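Local coordinates for protein oxidoreductase (Bordetella pertussis, PDB 3Q2K) that probably oxidises the sugar of UDP-N-acetylglucosaminuronic acid with NAD as cofactor, a step in the biosynthesis of 2,3-diacetamido-2,3-dideoxy-D-mannuronic acid, at residues V148-R153 with Y212-D217; V120-M125 with F319-Y324. All blocks are in the same frame, centred on the assembly; numbering follows the deposited sequence.

Contact 1. Residues V148-R153 with Y212-D217; sequences VVKQNR and YVDLLD. With NAI (1,4-dihydronicotinamide adenine dinucleotide), chain U.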
loop_
_atom_site.group_PDB
_atom_site.type_symbol
_atom_site.label_atom_id
_atom_site.label_comp_id
_atom_site.label_asym_id
_atom_site.label_seq_id
_atom_site.Cartn_x
_atom_site.Cartn_y
_atom_site.Cartn_z
ATOM N N VAL C 148 36.291 -4.771 10.049
ATOM C CA VAL C 148 35.294 -5.807 10.261
ATOM C C VAL C 148 35.802 -7.112 9.641
ATOM O O VAL C 148 36.253 -7.171 8.500
ATOM C CB VAL C 148 33.940 -5.399 9.655
ATOM C CG1 VAL C 148 32.930 -6.541 9.792
ATOM C CG2 VAL C 148 33.492 -4.079 10.286
ATOM N N VAL C 149 35.750 -8.210 10.385
ATOM C CA VAL C 149 36.395 -9.427 9.888
ATOM C C VAL C 149 35.565 -9.987 8.747
ATOM O O VAL C 149 34.405 -10.318 8.950
ATOM C CB VAL C 149 36.517 -10.486 10.995
ATOM C CG1 VAL C 149 36.956 -11.818 10.418
ATOM C CG2 VAL C 149 37.513 -9.992 12.027
ATOM N N LYS C 150 36.121 -10.085 7.546
ATOM C CA LYS C 150 35.371 -10.745 6.496
ATOM C C LYS C 150 36.374 -11.635 5.784
ATOM O O LYS C 150 36.796 -11.310 4.673
ATOM C CB LYS C 150 34.757 -9.732 5.524
ATOM C CG LYS C 150 33.274 -9.927 5.311
ATOM C CD LYS C 150 32.556 -9.243 6.452
ATOM C CE LYS C 150 31.052 -9.278 6.197
ATOM N NZ LYS C 150 30.231 -10.101 7.130
ATOM N N GLN C 151 36.714 -12.771 6.387
ATOM C CA GLN C 151 37.893 -13.477 5.901
ATOM C C GLN C 151 37.717 -14.050 4.507
ATOM O O GLN C 151 38.712 -14.170 3.793
ATOM C CB GLN C 151 38.497 -14.484 6.889
ATOM C CG GLN C 151 37.688 -15.761 7.116
ATOM C CD GLN C 151 36.663 -15.579 8.214
ATOM O OE1 GLN C 151 36.166 -14.471 8.438
ATOM N NE2 GLN C 151 36.384 -16.654 8.942
ATOM N N ASN C 152 36.490 -14.368 4.106
ATOM C CA ASN C 152 36.351 -15.101 2.852
ATOM C C ASN C 152 36.789 -14.201 1.709
ATOM O O ASN C 152 37.084 -14.673 0.613
ATOM C CB ASN C 152 34.904 -15.535 2.581
ATOM C CG ASN C 152 34.458 -16.694 3.457
ATOM O OD1 ASN C 152 35.148 -17.120 4.384
ATOM N ND2 ASN C 152 33.249 -17.169 3.208
ATOM N N ARG C 153 36.865 -12.903 1.982
ATOM C CA ARG C 153 37.294 -12.013 0.909
ATOM C C ARG C 153 38.701 -12.340 0.406
ATOM O O ARG C 153 39.080 -12.033 -0.728
ATOM C CB ARG C 153 37.168 -10.550 1.338
ATOM C CG ARG C 153 35.761 -10.003 1.330
ATOM C CD ARG C 153 35.804 -8.519 1.665
ATOM N NE ARG C 153 34.477 -7.926 1.805
ATOM C CZ ARG C 153 34.218 -6.627 1.674
ATOM N NH1 ARG C 153 35.174 -5.759 1.383
ATOM N NH2 ARG C 153 32.987 -6.169 1.828
ATOM N N TYR C 212 28.181 -14.437 3.060
ATOM C CA TYR C 212 27.651 -14.665 1.723
ATOM C C TYR C 212 26.807 -13.483 1.269
ATOM O O TYR C 212 26.868 -13.093 0.109
ATOM C CB TYR C 212 26.889 -15.989 1.646
ATOM C CG TYR C 212 27.882 -17.097 1.873
ATOM C CD1 TYR C 212 28.414 -17.805 0.806
ATOM C CD2 TYR C 212 28.345 -17.371 3.154
ATOM C CE1 TYR C 212 29.362 -18.780 1.030
ATOM C CE2 TYR C 212 29.313 -18.331 3.379
ATOM C CZ TYR C 212 29.827 -19.019 2.303
ATOM O OH TYR C 212 30.761 -20.012 2.517
ATOM N N VAL C 213 26.050 -12.888 2.184
ATOM C CA VAL C 213 25.396 -11.627 1.875
ATOM C C VAL C 213 26.420 -10.581 1.469
ATOM O O VAL C 213 26.148 -9.856 0.517
ATOM C CB VAL C 213 24.515 -11.164 3.044
ATOM C CG1 VAL C 213 23.938 -9.785 2.793
ATOM C CG2 VAL C 213 23.400 -12.165 3.172
ATOM N N ASP C 214 27.595 -10.616 2.098
ATOM C CA ASP C 214 28.702 -9.698 1.836
ATOM C C ASP C 214 29.151 -9.766 0.382
ATOM O O ASP C 214 29.500 -8.740 -0.197
ATOM C CB ASP C 214 29.910 -9.987 2.736
ATOM C CG ASP C 214 31.052 -9.003 2.533
ATOM O OD1 ASP C 214 30.849 -7.784 2.719
ATOM O OD2 ASP C 214 32.175 -9.423 2.187
ATOM N N LEU C 215 29.150 -10.957 -0.209
ATOM C CA LEU C 215 29.543 -11.122 -1.607
ATOM C C LEU C 215 28.663 -10.395 -2.621
ATOM O O LEU C 215 29.144 -10.053 -3.698
ATOM C CB LEU C 215 29.531 -12.603 -1.987
ATOM C CG LEU C 215 30.305 -13.525 -1.044
ATOM C CD1 LEU C 215 30.376 -14.920 -1.661
ATOM C CD2 LEU C 215 31.719 -12.973 -0.892
ATOM N N LEU C 216 27.388 -10.193 -2.291
ATOM C CA LEU C 216 26.459 -9.525 -3.196
ATOM C C LEU C 216 26.936 -8.157 -3.653
ATOM O O LEU C 216 27.008 -7.871 -4.851
ATOM C CB LEU C 216 25.048 -9.447 -2.619
ATOM C CG LEU C 216 24.565 -10.841 -2.208
ATOM C CD1 LEU C 216 23.260 -10.757 -1.426
ATOM C CD2 LEU C 216 24.389 -11.713 -3.438
ATOM N N ASP C 217 27.251 -7.309 -2.682
ATOM C CA ASP C 217 27.730 -5.975 -3.020
ATOM C C ASP C 217 29.218 -5.996 -3.377
ATOM O O ASP C 217 29.618 -5.455 -4.404
ATOM C CB ASP C 217 27.524 -4.994 -1.864
ATOM C CG ASP C 217 28.008 -3.612 -2.228
ATOM O OD1 ASP C 217 29.232 -3.459 -2.418
ATOM O OD2 ASP C 217 27.154 -2.714 -2.369
HETATM P PA NAI U . 30.884 -17.628 21.979
HETATM O O1A NAI U . 29.765 -17.875 22.913
HETATM O O2A NAI U . 31.706 -19.009 21.846
HETATM O O5B NAI U . 32.112 -16.767 22.570
HETATM C C5B NAI U . 31.566 -15.856 23.518
HETATM C C4B NAI U . 32.567 -15.263 24.502
HETATM O O4B NAI U . 32.258 -13.883 24.737
HETATM C C3B NAI U . 32.212 -16.108 25.741
HETATM O O3B NAI U . 33.437 -16.600 26.291
HETATM C C2B NAI U . 31.416 -15.059 26.567
HETATM O O2B NAI U . 31.573 -15.225 27.979
HETATM C C1B NAI U . 32.223 -13.803 26.169
HETATM N N9A NAI U . 31.469 -12.636 26.595
HETATM C C8A NAI U . 30.122 -12.503 26.723
HETATM N N7A NAI U . 29.880 -11.282 27.112
HETATM C C5A NAI U . 31.015 -10.564 27.271
HETATM C C6A NAI U . 31.352 -9.249 27.646
HETATM N N6A NAI U . 30.390 -8.307 27.962
HETATM N N1A NAI U . 32.642 -8.927 27.648
HETATM C C2A NAI U . 33.585 -9.785 27.300
HETATM N N3A NAI U . 33.313 -11.023 26.947
HETATM C C4A NAI U . 32.053 -11.437 26.902
HETATM O O3 NAI U . 30.369 -17.485 20.467
HETATM P PN NAI U . 31.483 -17.185 19.351
HETATM O O1N NAI U . 31.176 -18.297 18.330
HETATM O O2N NAI U . 32.994 -17.316 19.635
HETATM O O5D NAI U . 31.015 -15.802 18.655
HETATM C C5D NAI U . 32.170 -15.203 18.084
HETATM C C4D NAI U . 31.833 -13.813 17.530
HETATM O O4D NAI U . 32.601 -13.910 16.313
HETATM C C3D NAI U . 30.360 -13.664 17.096
HETATM O O3D NAI U . 30.073 -12.409 16.491
HETATM C C2D NAI U . 30.336 -14.679 15.936
HETATM O O2D NAI U . 29.371 -14.214 14.998
HETATM C C1D NAI U . 31.696 -14.341 15.280
HETATM N N1N NAI U . 32.317 -15.482 14.612
HETATM C C2N NAI U . 32.903 -15.253 13.457
HETATM C C3N NAI U . 33.507 -16.319 12.803
HETATM C C7N NAI U . 34.153 -16.089 11.499
HETATM O O7N NAI U . 34.312 -17.024 10.741
HETATM N N7N NAI U . 34.517 -14.830 11.181
HETATM C C4N NAI U . 33.458 -17.594 13.366
HETATM C C5N NAI U . 32.806 -17.752 14.574
HETATM C C6N NAI U . 32.242 -16.658 15.200
HETATM O O HOH W 1 32.230 -19.686 5.141
#
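Arg153 and Asp214 meet side-on, guanidinium against carboxylate, with their planes only 14° apart. NE gives its hydrogen to OD2 of Asp214 and NH2 gives one to OD1, both at 2.8 Å and both nearly straight; each oxygen receives its donor on the syn lone pair. Two bonds in one plane fix the rotation of both groups. The chain of Arg153 runs extended from CG to NE, while Asp214 reaches out from helix 210-220 with CG anti to its backbone N (chi1 -177°). Outside the pair, NH1 of Arg153 forms a salt bridge with Glu344, and Trp218 makes a cation-pi contact with the same side chain.

Lys150 lies across the same carboxylate through its carbon chain: CG is 3.3 Å from OD2 of Asp214, and CE of Lys150 packs against CB and CG of Asp214. Its ammonium is not in contact there, NZ standing 5.0 Å from OD1 of Asp214, a separation at which the opposite charges may still attract. Farther along, the amide of Asn152 stands almost perpendicular to the ring of Tyr212, with ND2 3.8 Å from OH, and a water joins the two, held weakly by ND2 and at 3.0 Å by the Tyr212 OH.

Next to Asn152 in sequence, Gln151 turns away from the helix and faces the cofactor, its amide paired with the nicotinamide carboxamide: NE2 donates to O7N of the dinucleotide at 2.8 Å and OE1 accepts from N7N. The salt bridge thus ties the loop that follows the last Rossmann strand to helix 210-220, at the nicotinamide end of a GFO/IDH/MocA-family cofactor site.

Contact 2. Residues V120-M125 with F319-Y324; sequences VSEKPM and FGHPLY. With NAI (1,4-dihydronicotinamide adenine dinucleotide), chain U.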
loop_
_atom_site.group_PDB
_atom_site.type_symbol
_atom_site.label_atom_id
_atom_site.label_comp_id
_atom_site.label_asym_id
_atom_site.label_seq_id
_atom_site.Cartn_x
_atom_site.Cartn_y
_atom_site.Cartn_z
ATOM N N VAL C 120 38.965 -4.151 15.935
ATOM C CA VAL C 120 38.730 -5.191 14.939
ATOM C C VAL C 120 37.457 -5.903 15.376
ATOM O O VAL C 120 37.493 -6.660 16.345
ATOM C CB VAL C 120 39.893 -6.190 14.795
ATOM C CG1 VAL C 120 39.589 -7.214 13.716
ATOM C CG2 VAL C 120 41.185 -5.472 14.440
ATOM N N SER C 121 36.328 -5.624 14.730
ATOM C CA SER C 121 35.082 -6.268 15.151
ATOM C C SER C 121 34.830 -7.554 14.374
ATOM O O SER C 121 35.019 -7.563 13.153
ATOM C CB SER C 121 33.884 -5.342 14.919
ATOM O OG SER C 121 32.705 -5.943 15.420
ATOM N N GLU C 122 34.428 -8.622 15.056
ATOM C CA GLU C 122 34.004 -9.813 14.319
ATOM C C GLU C 122 32.721 -9.567 13.537
ATOM O O GLU C 122 31.984 -8.626 13.850
ATOM C CB GLU C 122 33.762 -11.008 15.244
ATOM C CG GLU C 122 34.961 -11.924 15.313
ATOM C CD GLU C 122 35.162 -12.687 14.016
ATOM O OE1 GLU C 122 36.138 -13.461 13.894
ATOM O OE2 GLU C 122 34.324 -12.514 13.106
ATOM N N LYS C 123 32.459 -10.393 12.529
ATOM C CA LYS C 123 31.204 -10.271 11.791
ATOM C C LYS C 123 30.053 -10.795 12.644
ATOM O O LYS C 123 30.265 -11.603 13.544
ATOM C CB LYS C 123 31.268 -10.883 10.386
ATOM C CG LYS C 123 31.658 -12.354 10.295
ATOM C CD LYS C 123 30.935 -13.191 11.342
ATOM C CE LYS C 123 29.700 -13.945 10.860
ATOM N NZ LYS C 123 29.268 -14.872 11.955
ATOM N N PRO C 124 28.847 -10.250 12.438
ATOM C CA PRO C 124 28.774 -9.032 11.646
ATOM C C PRO C 124 28.993 -7.889 12.635
ATOM O O PRO C 124 29.006 -8.125 13.847
ATOM C CB PRO C 124 27.317 -9.046 11.190
ATOM C CG PRO C 124 26.615 -9.558 12.419
ATOM C CD PRO C 124 27.529 -10.643 12.970
ATOM N N MET C 125 29.103 -6.654 12.163
ATOM C CA MET C 125 29.510 -5.590 13.080
ATOM C C MET C 125 28.412 -5.252 14.085
ATOM O O MET C 125 28.683 -4.635 15.114
ATOM C CB MET C 125 29.879 -4.324 12.296
ATOM C CG MET C 125 28.800 -3.750 11.369
ATOM S SD MET C 125 29.412 -2.540 10.153
ATOM C CE MET C 125 30.165 -1.373 11.292
ATOM N N PHE C 319 40.264 -22.008 8.887
ATOM C CA PHE C 319 41.369 -21.238 9.440
ATOM C C PHE C 319 41.628 -20.025 8.552
ATOM O O PHE C 319 42.736 -19.859 8.032
ATOM C CB PHE C 319 42.672 -22.049 9.494
ATOM C CG PHE C 319 42.582 -23.392 10.174
ATOM C CD1 PHE C 319 42.666 -23.506 11.554
ATOM C CD2 PHE C 319 42.506 -24.560 9.424
ATOM C CE1 PHE C 319 42.613 -24.752 12.172
ATOM C CE2 PHE C 319 42.461 -25.812 10.028
ATOM C CZ PHE C 319 42.528 -25.916 11.415
ATOM N N GLY C 320 40.615 -19.187 8.347
ATOM C CA GLY C 320 40.789 -18.070 7.430
ATOM C C GLY C 320 41.394 -16.819 8.037
ATOM O O GLY C 320 41.901 -15.928 7.350
ATOM N N HIS C 321 41.326 -16.740 9.360
ATOM C CA HIS C 321 41.770 -15.492 9.966
ATOM C C HIS C 321 43.228 -15.114 9.699
ATOM O O HIS C 321 43.521 -13.922 9.611
ATOM C CB HIS C 321 41.446 -15.450 11.461
ATOM C CG HIS C 321 39.985 -15.545 11.770
ATOM N ND1 HIS C 321 39.288 -16.732 11.703
ATOM C CD2 HIS C 321 39.109 -14.615 12.219
ATOM C CE1 HIS C 321 38.042 -16.526 12.091
ATOM N NE2 HIS C 321 37.897 -15.242 12.368
ATOM N N PRO C 322 44.145 -16.090 9.576
ATOM C CA PRO C 322 45.556 -15.729 9.445
ATOM C C PRO C 322 45.754 -14.743 8.298
ATOM O O PRO C 322 46.485 -13.755 8.413
ATOM C CB PRO C 322 46.276 -17.061 9.178
ATOM C CG PRO C 322 45.187 -18.091 9.047
ATOM C CD PRO C 322 43.994 -17.540 9.783
ATOM N N LEU C 323 45.087 -15.024 7.184
ATOM C CA LEU C 323 45.106 -14.140 6.023
ATOM C C LEU C 323 44.479 -12.768 6.245
ATOM O O LEU C 323 44.987 -11.759 5.756
ATOM C CB LEU C 323 44.348 -14.835 4.895
ATOM C CG LEU C 323 45.281 -15.829 4.211
ATOM C CD1 LEU C 323 44.464 -16.890 3.487
ATOM C CD2 LEU C 323 46.172 -14.985 3.305
ATOM N N TYR C 324 43.349 -12.722 6.946
ATOM C CA TYR C 324 42.739 -11.425 7.216
ATOM C C TYR C 324 43.694 -10.543 8.012
ATOM O O TYR C 324 43.716 -9.323 7.852
ATOM C CB TYR C 324 41.424 -11.577 7.986
ATOM C CG TYR C 324 40.717 -10.270 8.293
ATOM C CD1 TYR C 324 40.962 -9.590 9.477
ATOM C CD2 TYR C 324 39.817 -9.701 7.400
ATOM C CE1 TYR C 324 40.318 -8.402 9.778
ATOM C CE2 TYR C 324 39.175 -8.505 7.686
ATOM C CZ TYR C 324 39.449 -7.849 8.867
ATOM O OH TYR C 324 38.812 -6.674 9.193
HETATM P PA NAI U . 30.884 -17.628 21.979
HETATM O O1A NAI U . 29.765 -17.875 22.913
HETATM O O2A NAI U . 31.706 -19.009 21.846
HETATM O O5B NAI U . 32.112 -16.767 22.570
HETATM C C5B NAI U . 31.566 -15.856 23.518
HETATM C C4B NAI U . 32.567 -15.263 24.502
HETATM O O4B NAI U . 32.258 -13.883 24.737
HETATM C C3B NAI U . 32.212 -16.108 25.741
HETATM O O3B NAI U . 33.437 -16.600 26.291
HETATM C C2B NAI U . 31.416 -15.059 26.567
HETATM O O2B NAI U . 31.573 -15.225 27.979
HETATM C C1B NAI U . 32.223 -13.803 26.169
HETATM N N9A NAI U . 31.469 -12.636 26.595
HETATM C C8A NAI U . 30.122 -12.503 26.723
HETATM N N7A NAI U . 29.880 -11.282 27.112
HETATM C C5A NAI U . 31.015 -10.564 27.271
HETATM C C6A NAI U . 31.352 -9.249 27.646
HETATM N N6A NAI U . 30.390 -8.307 27.962
HETATM N N1A NAI U . 32.642 -8.927 27.648
HETATM C C2A NAI U . 33.585 -9.785 27.300
HETATM N N3A NAI U . 33.313 -11.023 26.947
HETATM C C4A NAI U . 32.053 -11.437 26.902
HETATM O O3 NAI U . 30.369 -17.485 20.467
HETATM P PN NAI U . 31.483 -17.185 19.351
HETATM O O1N NAI U . 31.176 -18.297 18.330
HETATM O O2N NAI U . 32.994 -17.316 19.635
HETATM O O5D NAI U . 31.015 -15.802 18.655
HETATM C C5D NAI U . 32.170 -15.203 18.084
HETATM C C4D NAI U . 31.833 -13.813 17.530
HETATM O O4D NAI U . 32.601 -13.910 16.313
HETATM C C3D NAI U . 30.360 -13.664 17.096
HETATM O O3D NAI U . 30.073 -12.409 16.491
HETATM C C2D NAI U . 30.336 -14.679 15.936
HETATM O O2D NAI U . 29.371 -14.214 14.998
HETATM C C1D NAI U . 31.696 -14.341 15.280
HETATM N N1N NAI U . 32.317 -15.482 14.612
HETATM C C2N NAI U . 32.903 -15.253 13.457
HETATM C C3N NAI U . 33.507 -16.319 12.803
HETATM C C7N NAI U . 34.153 -16.089 11.499
HETATM O O7N NAI U . 34.312 -17.024 10.741
HETATM N N7N NAI U . 34.517 -14.830 11.181
HETATM C C4N NAI U . 33.458 -17.594 13.366
HETATM C C5N NAI U . 32.806 -17.752 14.574
HETATM C C6N NAI U . 32.242 -16.658 15.200
#
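OE1 of Glu122 is gripped by two histidines: NE2 of His321 donates to it at 2.9 Å, and NE2 of His45 forms a second hydrogen bond. The His321 donor arrives close to the line of the C-O bond, with the oxygen near the imidazole plane at the ring edge. The bond is bent, at 146° about the hydrogen, and the carboxylate is turned 69° from the ring. His321 and His45 also meet ring to ring.

The other oxygen, OE2, has two partners of its own. N7N of the nicotinamide carboxamide donates to it in a nearly straight bond of 3.0 Å, and the backbone N of Lys123 reaches its anti side at 2.9 Å. The bend at chi2 of Glu122 (-71°) turns the carboxylate back toward that following amide. With four hydrogen-bond partners on its two oxygens, the group is held in position beside the nicotinamide, while CB and CG of Glu122 lie against the ribose oxygen O4D. NE2 of His321 also comes within 3.6 Å of N7N.

Lys123 serves the ribose: its carbonyl O accepts from both O2D and O3D, and NZ donates to O2D at 3.1 Å. The same ammonium also bonds O3' of the UDP-sugar. A cis peptide bond joins Lys123 to Pro124. Farther from the cofactor, CG1 of Val120 packs against CE1 of Tyr324 at 4.2 Å, an apolar touch between strand 118-121 and helix 321-333. The Glu-Lys-Pro sequence just after a Rossmann strand, with a cis peptide before its proline and its lysine between nicotinamide ribose and substrate, is characteristic of the GFO/IDH/MocA active site, where the corresponding lysine commonly takes part in catalysis.

How the contacts relate
Going from the N terminus, the chain first passes 120-125, at the end of strand 118-121, and next 148-153, just beyond the neighbouring strand 146-148. After strand 173-181 of the second sheet, 212-217 on helix 210-220 returns to close contact 1. Only much later does 319-324 come back to close contact 2, so the loop of contact 1 is nested within that of contact 2. Both join adjacent strand ends of the Rossmann sheet to later helices, 210-220 and 321-333 respectively. The two touch directly: Val149 N and Ser121 O probably hydrogen-bond, and Tyr324 OH reaches Val148 O. Together they approach the nicotinamide half of the same dinucleotide, one through Gln151, the other through Glu122 and Lys123.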